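Local coordinates for aspartokinase (Synechocystis, PDB 3L76), which catalyses the ATP-dependent phosphorylation of L-aspartate to 4-phospho-L-aspartate, the step that leads towards lysine and threonine, at the interface of chains A and B. Residues are numbered along the deposited sequence; one frame, centred on the assembly and turned at random. Chains: chain A/B, Aspartokinase.

All four contacts join the amino acid kinase domains of the two chains, and helix 63-87 takes part in each. Contact 1 stands apart, its C-alpha centre about 27 Å from that of contact 2, 32 Å from contact 3 and 34 Å from contact 4. Contacts 1 and 2 are partly twofold twins: B:Glu65 meets A:Ala79, A:Ser82 and A:Gln86 in contact 1, A:Glu65 their B counterparts in contact 2. Between such centres, contacts 3 and 4, sharing A:Ile57, B:Leu83 and B:Glu87, are about 6 Å apart, and contact 2 about 10 Å from either. The domains are thus held at both ends of paired helices.

Contact 1: the interface of chains A and B. Residues chain A 79, 82-83, 86; chain B 61-62, 65-66.
B:Glu65, in the first turn of helix 63-87, reaches across to A:Ala79, A:Ser82, A:Leu83 and A:Gln86 of the same helix in chain A, where two amino acid kinase domains meet. Its CB lies 3.6 Å from A:Leu83 CD2, and the two side chains run antiparallel alongside one another. The same methyl of the leucine reaches the backbone N of B:Cys62 at 3.5 Å, so a branched aliphatic residue suits a place between a helix start and the stem of a glutamate. Beyond CB the chain bends at chi2 (-66°), which turns the carboxylate towards A:Ser82. CG passes 3.5 Å from A:Gln86 NE2. At the tip, OE1 accepts a hydrogen bond of 2.6 Å from A:Ser82 OG, the hydroxyl standing almost straight above the carboxylate plane, 84° out of it. The serine is small enough to sit over the face of the carboxylate and still donate. OE2 lies 3.4 Å from A:Gln86 NE2, the amide plane turned 80° from the carboxylate, while the amide oxygen, A:Gln86 OE1, faces B:Cys62 CB at 3.6 Å. With alanine at B:Glu65, the hydroxyl of A:Ser82 would probably be left without its acceptor across the interface and the amide of A:Gln86 set freer to turn. The small A:Ala79 lets the helices come close, its CB 3.3 Å from the backbone O of B:Glu65.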
ATOM      1  N   ALA A  79       9.259  -3.012  -5.577  1.00 57.97           N
ATOM      2  CA  ALA A  79      10.111  -3.533  -4.516  1.00 72.67           C
ATOM      3  C   ALA A  79      10.633  -4.905  -4.933  1.00 76.67           C
ATOM      4  O   ALA A  79      11.839  -5.147  -4.945  1.00 58.12           O
ATOM      5  CB  ALA A  79       9.347  -3.609  -3.184  1.00 55.24           C
ATOM      6  N   SER A  82      13.125  -4.766  -8.041  1.00 67.91           N
ATOM      7  CA  SER A  82      14.427  -4.162  -7.788  1.00 70.11           C
ATOM      8  C   SER A  82      15.291  -5.071  -6.904  1.00 73.32           C
ATOM      9  O   SER A  82      16.514  -5.052  -7.012  1.00 72.47           O
ATOM     10  CB  SER A  82      14.292  -2.741  -7.217  1.00 75.47           C
ATOM     11  OG  SER A  82      14.180  -2.741  -5.809  1.00 68.60           O
ATOM     12  N   LEU A  83      14.648  -5.877  -6.057  1.00 59.06           N
ATOM     13  CA  LEU A  83      15.334  -6.912  -5.292  1.00 78.11           C
ATOM     14  C   LEU A  83      15.851  -7.998  -6.219  1.00 92.08           C
ATOM     15  O   LEU A  83      16.993  -8.453  -6.094  1.00 98.67           O
ATOM     16  CB  LEU A  83      14.388  -7.543  -4.271  1.00 78.50           C
ATOM     17  CG  LEU A  83      14.130  -6.740  -2.999  1.00 83.44           C
ATOM     18  CD1 LEU A  83      13.113  -7.458  -2.130  1.00 68.88           C
ATOM     19  CD2 LEU A  83      15.432  -6.498  -2.248  1.00 73.12           C
ATOM     20  N   GLN A  86      18.819  -6.839  -8.022  1.00 87.37           N
ATOM     21  CA  GLN A  86      19.957  -6.793  -7.110  1.00 70.49           C
ATOM     22  C   GLN A  86      20.520  -8.190  -6.829  1.00 71.55           C
ATOM     23  O   GLN A  86      21.721  -8.341  -6.607  1.00 68.40           O
ATOM     24  CB  GLN A  86      19.566  -6.088  -5.805  1.00 73.24           C
ATOM     25  CG  GLN A  86      19.260  -4.601  -5.966  1.00 67.07           C
ATOM     26  CD  GLN A  86      18.891  -3.932  -4.654  1.00 88.62           C
ATOM     27  OE1 GLN A  86      19.641  -3.986  -3.681  1.00137.19           O
ATOM     28  NE2 GLN A  86      17.737  -3.285  -4.627  1.00108.51           N
TER
ATOM     29  N   PRO B  61      17.374  -9.556   1.808  1.00101.56           N
ATOM     30  CA  PRO B  61      16.674  -8.512   1.088  1.00 92.63           C
ATOM     31  C   PRO B  61      17.174  -7.179   1.507  1.00 86.23           C
ATOM     32  O   PRO B  61      17.259  -6.888   2.675  1.00102.58           O
ATOM     33  CB  PRO B  61      15.251  -8.657   1.599  1.00 98.06           C
ATOM     34  CG  PRO B  61      15.294  -9.704   2.657  1.00103.49           C
ATOM     35  CD  PRO B  61      16.433 -10.548   2.311  1.00106.06           C
ATOM     36  N   CYS B  62      17.459  -6.338   0.553  1.00 85.48           N
ATOM     37  CA  CYS B  62      17.965  -5.047   0.875  1.00 73.64           C
ATOM     38  C   CYS B  62      16.887  -4.516   1.791  1.00 71.66           C
ATOM     39  O   CYS B  62      15.736  -4.759   1.574  1.00 92.01           O
ATOM     40  CB  CYS B  62      18.050  -4.291  -0.436  1.00 70.81           C
ATOM     41  SG  CYS B  62      18.398  -2.599  -0.385  1.00 97.81           S
ATOM     42  N   GLU B  65      14.115  -1.782   0.121  1.00 67.13           N
ATOM     43  CA  GLU B  65      13.148  -2.442  -0.746  1.00 69.73           C
ATOM     44  C   GLU B  65      12.155  -3.272   0.059  1.00 86.38           C
ATOM     45  O   GLU B  65      11.022  -3.500  -0.366  1.00 98.57           O
ATOM     46  CB  GLU B  65      13.866  -3.342  -1.750  1.00 65.95           C
ATOM     47  CG  GLU B  65      15.069  -2.706  -2.414  1.00 75.28           C
ATOM     48  CD  GLU B  65      14.719  -1.521  -3.313  1.00107.64           C
ATOM     49  OE1 GLU B  65      13.527  -1.330  -3.672  1.00 81.40           O
ATOM     50  OE2 GLU B  65      15.661  -0.778  -3.671  1.00125.86           O
ATOM     51  N   MET B  66      12.598  -3.716   1.228  1.00 72.37           N
ATOM     52  CA  MET B  66      11.805  -4.571   2.102  1.00 73.05           C
ATOM     53  C   MET B  66      10.774  -3.776   2.916  1.00 66.45           C
ATOM     54  O   MET B  66       9.634  -4.218   3.086  1.00 65.17           O
ATOM     55  CB  MET B  66      12.739  -5.355   3.038  1.00 76.18           C
ATOM     56  CG  MET B  66      12.206  -6.712   3.456  1.00 62.10           C
ATOM     57  SD  MET B  66      11.918  -7.845   2.082  1.00 83.13           S
ATOM     58  CE  MET B  66      10.712  -8.907   2.861  1.00 58.14           C
TER

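Contact 2: the interface of chains A and B. Residues chain A 64-65, 68; chain B 78-79, 82, 86, 93-94.
A:Met68 drives its methyl group against B:Ser94 and B:Ala79 in the tightly packed part of the contact. Its CG lies anti to the backbone N (chi1 172°), sending the chain out from helix 63-87, and a bend at the thioether brings CE within 3.4 Å of B:Ser94 CB and 3.5 Å of B:Ala79 CB. An unbranched, flexible methionine suits this surface of small residues. A:Arg64 is held as firmly: its NH2 gives a hydrogen bond of 2.8 Å to B:Ser94 O, the acceptor lying nearly in the guanidinium plane.

Two serine hydroxyls gather at A:Glu65 OE1. B:Ser82 OG hydrogen-bonds to it at 3.1 Å, and B:Ser94 OG approaches at 3.2 Å from above the carboxylate plane. B:Ser94 OG also makes a 2.9 Å hydrogen bond to the backbone O of B:Ile78, so the two acceptors must compete for its one proton or share it; the two hydroxyls pair with each other as well.

The loose side belongs to B:Gln86, which hides little surface and adds a weak bond of 3.3 Å from NE2 to A:Glu65 OE2. The site thus ties the helix of one kinase domain to both a helix and strand 92-96 of the other.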
ATOM      1  N   ARG A  64     -10.361   8.956  -3.888  1.00 69.00           N
ATOM      2  CA  ARG A  64      -9.106   9.257  -3.203  1.00 74.71           C
ATOM      3  C   ARG A  64      -8.588   7.984  -2.544  1.00 73.21           C
ATOM      4  O   ARG A  64      -7.457   7.547  -2.788  1.00 60.77           O
ATOM      5  CB  ARG A  64      -9.300  10.348  -2.148  1.00 81.93           C
ATOM      6  CG  ARG A  64      -7.998  11.001  -1.699  1.00 75.29           C
ATOM      7  CD  ARG A  64      -8.203  12.027  -0.585  1.00 68.34           C
ATOM      8  NE  ARG A  64      -8.023  11.443   0.742  1.00 86.24           N
ATOM      9  CZ  ARG A  64      -6.855  11.350   1.377  1.00 73.73           C
ATOM     10  NH1 ARG A  64      -5.739  11.804   0.815  1.00 66.67           N
ATOM     11  NH2 ARG A  64      -6.803  10.794   2.577  1.00 65.92           N
ATOM     12  N   GLU A  65      -9.434   7.386  -1.714  1.00 60.21           N
ATOM     13  CA  GLU A  65      -9.112   6.115  -1.086  1.00 69.45           C
ATOM     14  C   GLU A  65      -8.774   5.049  -2.144  1.00 80.02           C
ATOM     15  O   GLU A  65      -7.858   4.240  -1.950  1.00 84.16           O
ATOM     16  CB  GLU A  65     -10.262   5.657  -0.173  1.00 44.42           C
ATOM     17  CG  GLU A  65     -10.831   6.766   0.724  1.00 69.28           C
ATOM     18  CD  GLU A  65      -9.793   7.383   1.659  1.00 79.79           C
ATOM     19  OE1 GLU A  65      -8.708   6.784   1.826  1.00 82.50           O
ATOM     20  OE2 GLU A  65     -10.066   8.464   2.233  1.00 83.96           O
ATOM     21  N   MET A  68      -5.036   5.474  -3.591  1.00 65.89           N
ATOM     22  CA  MET A  68      -4.120   4.931  -2.593  1.00 73.01           C
ATOM     23  C   MET A  68      -4.147   3.406  -2.631  1.00 84.40           C
ATOM     24  O   MET A  68      -3.118   2.754  -2.838  1.00 70.95           O
ATOM     25  CB  MET A  68      -4.489   5.419  -1.182  1.00 46.78           C
ATOM     26  CG  MET A  68      -3.693   4.726  -0.055  1.00101.10           C
ATOM     27  SD  MET A  68      -4.094   5.292   1.622  1.00 91.26           S
ATOM     28  CE  MET A  68      -5.873   5.503   1.469  1.00 86.33           C
TER
ATOM     29  N   ILE B  78      -5.802   0.938   6.112  1.00 63.25           N
ATOM     30  CA  ILE B  78      -6.388   2.250   6.390  1.00 65.36           C
ATOM     31  C   ILE B  78      -7.268   2.740   5.225  1.00 76.94           C
ATOM     32  O   ILE B  78      -8.234   3.489   5.424  1.00 76.53           O
ATOM     33  CB  ILE B  78      -5.321   3.309   6.751  1.00 75.63           C
ATOM     34  CG1 ILE B  78      -4.505   3.703   5.523  1.00 71.61           C
ATOM     35  CG2 ILE B  78      -4.416   2.799   7.885  1.00 66.89           C
ATOM     36  CD1 ILE B  78      -3.607   4.907   5.756  1.00 64.24           C
ATOM     37  N   ALA B  79      -6.953   2.308   4.010  1.00 63.86           N
ATOM     38  CA  ALA B  79      -7.817   2.637   2.877  1.00 76.46           C
ATOM     39  C   ALA B  79      -9.165   1.938   3.039  1.00 76.35           C
ATOM     40  O   ALA B  79     -10.226   2.570   2.954  1.00 58.80           O
ATOM     41  CB  ALA B  79      -7.162   2.262   1.542  1.00 55.38           C
ATOM     42  N   SER B  82     -11.260   3.371   6.139  1.00 67.68           N
ATOM     43  CA  SER B  82     -11.790   4.716   5.963  1.00 73.37           C
ATOM     44  C   SER B  82     -12.929   4.738   4.934  1.00 72.99           C
ATOM     45  O   SER B  82     -13.845   5.552   5.044  1.00 64.13           O
ATOM     46  CB  SER B  82     -10.678   5.721   5.622  1.00 76.10           C
ATOM     47  OG  SER B  82     -10.438   5.786   4.233  1.00 73.99           O
ATOM     48  N   GLN B  86     -16.832   5.683   5.715  1.00 85.39           N
ATOM     49  CA  GLN B  86     -17.534   6.587   4.806  1.00 66.83           C
ATOM     50  C   GLN B  86     -18.847   5.999   4.296  1.00 68.71           C
ATOM     51  O   GLN B  86     -19.782   6.741   4.004  1.00 70.76           O
ATOM     52  CB  GLN B  86     -16.630   6.987   3.632  1.00 75.58           C
ATOM     53  CG  GLN B  86     -15.447   7.880   4.026  1.00 66.22           C
ATOM     54  CD  GLN B  86     -14.570   8.249   2.851  1.00 81.21           C
ATOM     55  OE1 GLN B  86     -15.045   8.806   1.867  1.00136.95           O
ATOM     56  NE2 GLN B  86     -13.284   7.941   2.944  1.00104.65           N
ATOM     57  N   ILE B  93     -10.583   9.887   6.912  1.00 81.44           N
ATOM     58  CA  ILE B  93      -9.498  10.238   5.994  1.00 70.20           C
ATOM     59  C   ILE B  93      -8.215   9.474   6.321  1.00 78.80           C
ATOM     60  O   ILE B  93      -7.842   9.335   7.488  1.00 82.69           O
ATOM     61  CB  ILE B  93      -9.206  11.756   5.979  1.00 53.04           C
ATOM     62  CG1 ILE B  93      -8.203  12.081   4.878  1.00 63.28           C
ATOM     63  CG2 ILE B  93      -8.671  12.231   7.315  1.00 72.76           C
ATOM     64  CD1 ILE B  93      -7.820  13.534   4.830  1.00 70.97           C
ATOM     65  N   SER B  94      -7.550   8.976   5.284  1.00 72.12           N
ATOM     66  CA  SER B  94      -6.335   8.201   5.470  1.00 69.10           C
ATOM     67  C   SER B  94      -5.107   9.079   5.286  1.00 83.00           C
ATOM     68  O   SER B  94      -4.904   9.653   4.215  1.00 76.40           O
ATOM     69  CB  SER B  94      -6.290   7.022   4.495  1.00 62.31           C
ATOM     70  OG  SER B  94      -7.427   6.191   4.646  1.00 92.61           O
TER

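Contact 3: the interface of chains A and B. Residues chain A 56-57; chain B 16, 19-20, 80, 83-84, 87.
A:Ile57 and A:Gln56, at the C-terminal end of helix 46-57, enter the groove between helices 16-30 and 63-87 of chain B. A:Ile57 is the wedge, with 124 Å² of its surface hidden here. Its branches part the work: CG1 lies beside the backbone N (chi1 -70°), which leaves CG2 anti to it, 3.6 Å from B:Ala84 CB, while CD1 at the end of the longer branch meets B:Leu80 CD1 at 3.6 Å, the two side chains lying nearly perpendicular. On the opposite wall CG1 lies 3.7 Å from B:Val16 CG2. A beta-branched residue suits the place because its branches turn methyls to helix 63-87 and the CG1 methylene to helix 16-30, and the short side chain of B:Ala84 lets the wedge come near the backbone of helix 63-87. B:Ile19 adds a methyl, CG2, 4.1 Å from A:Ile57 CD1.

Around this greasy centre the rim is polar. A:Gln56 crosses B:Val16 with its stem, CB being 4.0 Å from B:Val16 CG2, and its amide oxygen lies over the other methyl. B:Gln20 NE2 approaches the backbone O of A:Gln56 at 3.8 Å, beyond hydrogen-bonding length, and CB of B:Glu87 is near A:Ile57 O. The knob-in-groove fit probably fixes how the end of one kinase-domain helix seats on the other subunit.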
ATOM      1  N   GLN A  56     -17.055  -4.724  -1.799  1.00 92.82           N
ATOM      2  CA  GLN A  56     -17.803  -5.358  -0.724  1.00 88.25           C
ATOM      3  C   GLN A  56     -18.181  -4.368   0.366  1.00 89.20           C
ATOM      4  O   GLN A  56     -19.120  -4.603   1.129  1.00 85.06           O
ATOM      5  CB  GLN A  56     -17.002  -6.510  -0.114  1.00 77.32           C
ATOM      6  CG  GLN A  56     -16.549  -7.555  -1.121  1.00 74.59           C
ATOM      7  CD  GLN A  56     -15.988  -8.804  -0.461  1.00 95.69           C
ATOM      8  OE1 GLN A  56     -16.381  -9.166   0.654  1.00108.56           O
ATOM      9  NE2 GLN A  56     -15.065  -9.472  -1.149  1.00 66.33           N
ATOM     10  N   ILE A  57     -17.449  -3.263   0.441  1.00 81.24           N
ATOM     11  CA  ILE A  57     -17.664  -2.294   1.508  1.00 95.45           C
ATOM     12  C   ILE A  57     -18.531  -1.144   1.037  1.00 87.91           C
ATOM     13  O   ILE A  57     -19.331  -0.607   1.805  1.00 85.57           O
ATOM     14  CB  ILE A  57     -16.333  -1.737   2.045  1.00 96.40           C
ATOM     15  CG1 ILE A  57     -15.575  -2.814   2.816  1.00 92.16           C
ATOM     16  CG2 ILE A  57     -16.580  -0.547   2.950  1.00 90.36           C
ATOM     17  CD1 ILE A  57     -14.268  -2.328   3.370  1.00 95.09           C
TER
ATOM     18  N   VAL B  16     -13.123  -8.506   5.606  1.00 77.28           N
ATOM     19  CA  VAL B  16     -13.897  -7.322   5.266  1.00 80.61           C
ATOM     20  C   VAL B  16     -15.021  -7.126   6.271  1.00 88.97           C
ATOM     21  O   VAL B  16     -15.318  -6.005   6.678  1.00 93.17           O
ATOM     22  CB  VAL B  16     -14.485  -7.424   3.848  1.00 82.39           C
ATOM     23  CG1 VAL B  16     -14.924  -8.857   3.556  1.00103.98           C
ATOM     24  CG2 VAL B  16     -15.637  -6.443   3.679  1.00 81.54           C
ATOM     25  N   ILE B  19     -13.651  -5.585   9.380  1.00 99.72           N
ATOM     26  CA  ILE B  19     -13.365  -4.187   9.088  1.00 91.32           C
ATOM     27  C   ILE B  19     -14.610  -3.323   9.246  1.00 84.39           C
ATOM     28  O   ILE B  19     -14.542  -2.205   9.754  1.00 84.01           O
ATOM     29  CB  ILE B  19     -12.761  -4.016   7.684  1.00 83.41           C
ATOM     30  CG1 ILE B  19     -11.309  -4.501   7.693  1.00 77.52           C
ATOM     31  CG2 ILE B  19     -12.831  -2.564   7.243  1.00 81.38           C
ATOM     32  CD1 ILE B  19     -10.591  -4.357   6.379  1.00 78.60           C
ATOM     33  N   GLN B  20     -15.752  -3.857   8.828  1.00 90.03           N
ATOM     34  CA  GLN B  20     -17.011  -3.131   8.928  1.00 86.28           C
ATOM     35  C   GLN B  20     -17.439  -2.974  10.379  1.00 87.89           C
ATOM     36  O   GLN B  20     -18.034  -1.965  10.756  1.00 76.78           O
ATOM     37  CB  GLN B  20     -18.094  -3.851   8.133  1.00 83.45           C
ATOM     38  CG  GLN B  20     -17.756  -4.000   6.666  1.00 95.78           C
ATOM     39  CD  GLN B  20     -18.824  -4.733   5.900  1.00 97.23           C
ATOM     40  OE1 GLN B  20     -19.188  -5.857   6.241  1.00 97.40           O
ATOM     41  NE2 GLN B  20     -19.337  -4.098   4.859  1.00 91.03           N
ATOM     42  N   LEU B  80      -9.122   0.630   3.279  1.00 60.16           N
ATOM     43  CA  LEU B  80     -10.348  -0.129   3.475  1.00 62.16           C
ATOM     44  C   LEU B  80     -11.186   0.472   4.595  1.00 62.15           C
ATOM     45  O   LEU B  80     -12.348   0.815   4.382  1.00 66.03           O
ATOM     46  CB  LEU B  80     -10.059  -1.613   3.738  1.00 51.21           C
ATOM     47  CG  LEU B  80      -9.910  -2.409   2.448  1.00 87.45           C
ATOM     48  CD1 LEU B  80     -11.118  -2.143   1.536  1.00 77.28           C
ATOM     49  CD2 LEU B  80      -8.631  -2.037   1.732  1.00102.75           C
ATOM     50  N   LEU B  83     -12.875   3.832   3.954  1.00 59.00           N
ATOM     51  CA  LEU B  83     -14.004   3.610   3.041  1.00 76.53           C
ATOM     52  C   LEU B  83     -15.204   3.051   3.789  1.00 87.86           C
ATOM     53  O   LEU B  83     -16.330   3.495   3.592  1.00 88.82           O
ATOM     54  CB  LEU B  83     -13.633   2.631   1.928  1.00 73.03           C
ATOM     55  CG  LEU B  83     -12.754   3.162   0.802  1.00 84.93           C
ATOM     56  CD1 LEU B  83     -12.375   2.034  -0.149  1.00 69.29           C
ATOM     57  CD2 LEU B  83     -13.459   4.302   0.069  1.00 72.01           C
ATOM     58  N   ALA B  84     -14.950   2.059   4.637  1.00 90.49           N
ATOM     59  CA  ALA B  84     -15.986   1.429   5.444  1.00 87.22           C
ATOM     60  C   ALA B  84     -16.677   2.438   6.362  1.00 94.78           C
ATOM     61  O   ALA B  84     -17.893   2.371   6.573  1.00 77.43           O
ATOM     62  CB  ALA B  84     -15.386   0.296   6.252  1.00 82.01           C
ATOM     63  N   GLU B  87     -18.915   4.672   4.200  1.00 67.22           N
ATOM     64  CA  GLU B  87     -20.145   3.996   3.808  1.00 78.51           C
ATOM     65  C   GLU B  87     -21.237   4.200   4.839  1.00 64.73           C
ATOM     66  O   GLU B  87     -22.409   4.365   4.501  1.00 99.56           O
ATOM     67  CB  GLU B  87     -19.923   2.498   3.601  1.00 86.12           C
ATOM     68  CG  GLU B  87     -20.220   2.032   2.179  1.00105.66           C
ATOM     69  CD  GLU B  87     -21.494   2.628   1.597  1.00 99.64           C
ATOM     70  OE1 GLU B  87     -22.537   2.614   2.285  1.00111.40           O
ATOM     71  OE2 GLU B  87     -21.455   3.105   0.444  1.00 88.89           O
TER

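Contact 4: the interface of chains A and B. Residues chain A 57-58, 60; chain B 83, 87.
A:Ser58 and A:Asn60, on the loop that follows helix 46-57, face the carboxylate of B:Glu87 at the last turn of helix 63-87. The serine hydroxyl is turned to the acid: OG stands anti to its own backbone N (chi1 -177°), beside its carbonyl carbon, and donates a 2.7 Å hydrogen bond to B:Glu87 OE2. The oxygen receives it on its anti lone pair, the one turned away from OE1. A bend at chi2 (-43°) in the glutamate swings the carboxylate back to this hydroxyl.

A:Asn60 comes crosswise to the same oxygen, its amide plane 78° from the carboxylate. As modelled, ND2 gives OE2 a weak bond of 3.2 Å, whereas OD1 lies 2.9 Å from it; two acceptors so placed would clash, so the orientation of the amide is doubtful. The backbone N of A:Asn60 also leans on A:Ser58 OG through a weak bond of 3.3 Å, which may help to place that hydroxyl. Short polar residues suit a loop that must turn towards a charged tip. A leucine in place of B:Glu87 would probably leave the hydroxyl of A:Ser58 without its acceptor and the loop freer to move.

Beside the polar group, A:Ile57 CG2 lies 3.9 Å from the carbonyl carbon of B:Leu83, the methyl reaching helix backbone and not the leucine tip. The site fastens the loop after helix 46-57 of one subunit to the end of a helix in the other, probably adding to the stability of the kinase-domain pair.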
ATOM      1  N   ILE A  57     -17.449  -3.263   0.441  1.00 81.24           N
ATOM      2  CA  ILE A  57     -17.664  -2.294   1.508  1.00 95.45           C
ATOM      3  C   ILE A  57     -18.531  -1.144   1.037  1.00 87.91           C
ATOM      4  O   ILE A  57     -19.331  -0.607   1.805  1.00 85.57           O
ATOM      5  CB  ILE A  57     -16.333  -1.737   2.045  1.00 96.40           C
ATOM      6  CG1 ILE A  57     -15.575  -2.814   2.816  1.00 92.16           C
ATOM      7  CG2 ILE A  57     -16.580  -0.547   2.950  1.00 90.36           C
ATOM      8  CD1 ILE A  57     -14.268  -2.328   3.370  1.00 95.09           C
ATOM      9  N   SER A  58     -18.362  -0.779  -0.231  1.00 83.28           N
ATOM     10  CA  SER A  58     -19.069   0.348  -0.829  1.00 94.87           C
ATOM     11  C   SER A  58     -19.035   0.237  -2.347  1.00 95.39           C
ATOM     12  O   SER A  58     -17.971   0.348  -2.954  1.00105.01           O
ATOM     13  CB  SER A  58     -18.415   1.665  -0.399  1.00 93.56           C
ATOM     14  OG  SER A  58     -19.111   2.792  -0.902  1.00 92.33           O
ATOM     15  N   ASN A  60     -19.848   2.416  -4.120  1.00109.26           N
ATOM     16  CA  ASN A  60     -19.658   3.818  -4.491  1.00101.47           C
ATOM     17  C   ASN A  60     -18.409   4.387  -3.799  1.00 96.59           C
ATOM     18  O   ASN A  60     -18.500   5.299  -2.973  1.00 93.18           O
ATOM     19  CB  ASN A  60     -20.905   4.633  -4.128  1.00113.81           C
ATOM     20  CG  ASN A  60     -21.462   4.279  -2.747  1.00131.35           C
ATOM     21  OD1 ASN A  60     -21.775   3.118  -2.467  1.00120.92           O
ATOM     22  ND2 ASN A  60     -21.595   5.283  -1.886  1.00135.59           N
TER
ATOM     23  N   LEU B  83     -12.875   3.832   3.954  1.00 59.00           N
ATOM     24  CA  LEU B  83     -14.004   3.610   3.041  1.00 76.53           C
ATOM     25  C   LEU B  83     -15.204   3.051   3.789  1.00 87.86           C
ATOM     26  O   LEU B  83     -16.330   3.495   3.592  1.00 88.82           O
ATOM     27  CB  LEU B  83     -13.633   2.631   1.928  1.00 73.03           C
ATOM     28  CG  LEU B  83     -12.754   3.162   0.802  1.00 84.93           C
ATOM     29  CD1 LEU B  83     -12.375   2.034  -0.149  1.00 69.29           C
ATOM     30  CD2 LEU B  83     -13.459   4.302   0.069  1.00 72.01           C
ATOM     31  N   GLU B  87     -18.915   4.672   4.200  1.00 67.22           N
ATOM     32  CA  GLU B  87     -20.145   3.996   3.808  1.00 78.51           C
ATOM     33  C   GLU B  87     -21.237   4.200   4.839  1.00 64.73           C
ATOM     34  O   GLU B  87     -22.409   4.365   4.501  1.00 99.56           O
ATOM     35  CB  GLU B  87     -19.923   2.498   3.601  1.00 86.12           C
ATOM     36  CG  GLU B  87     -20.220   2.032   2.179  1.00105.66           C
ATOM     37  CD  GLU B  87     -21.494   2.628   1.597  1.00 99.64           C
ATOM     38  OE1 GLU B  87     -22.537   2.614   2.285  1.00111.40           O
ATOM     39  OE2 GLU B  87     -21.455   3.105   0.444  1.00 88.89           O
TER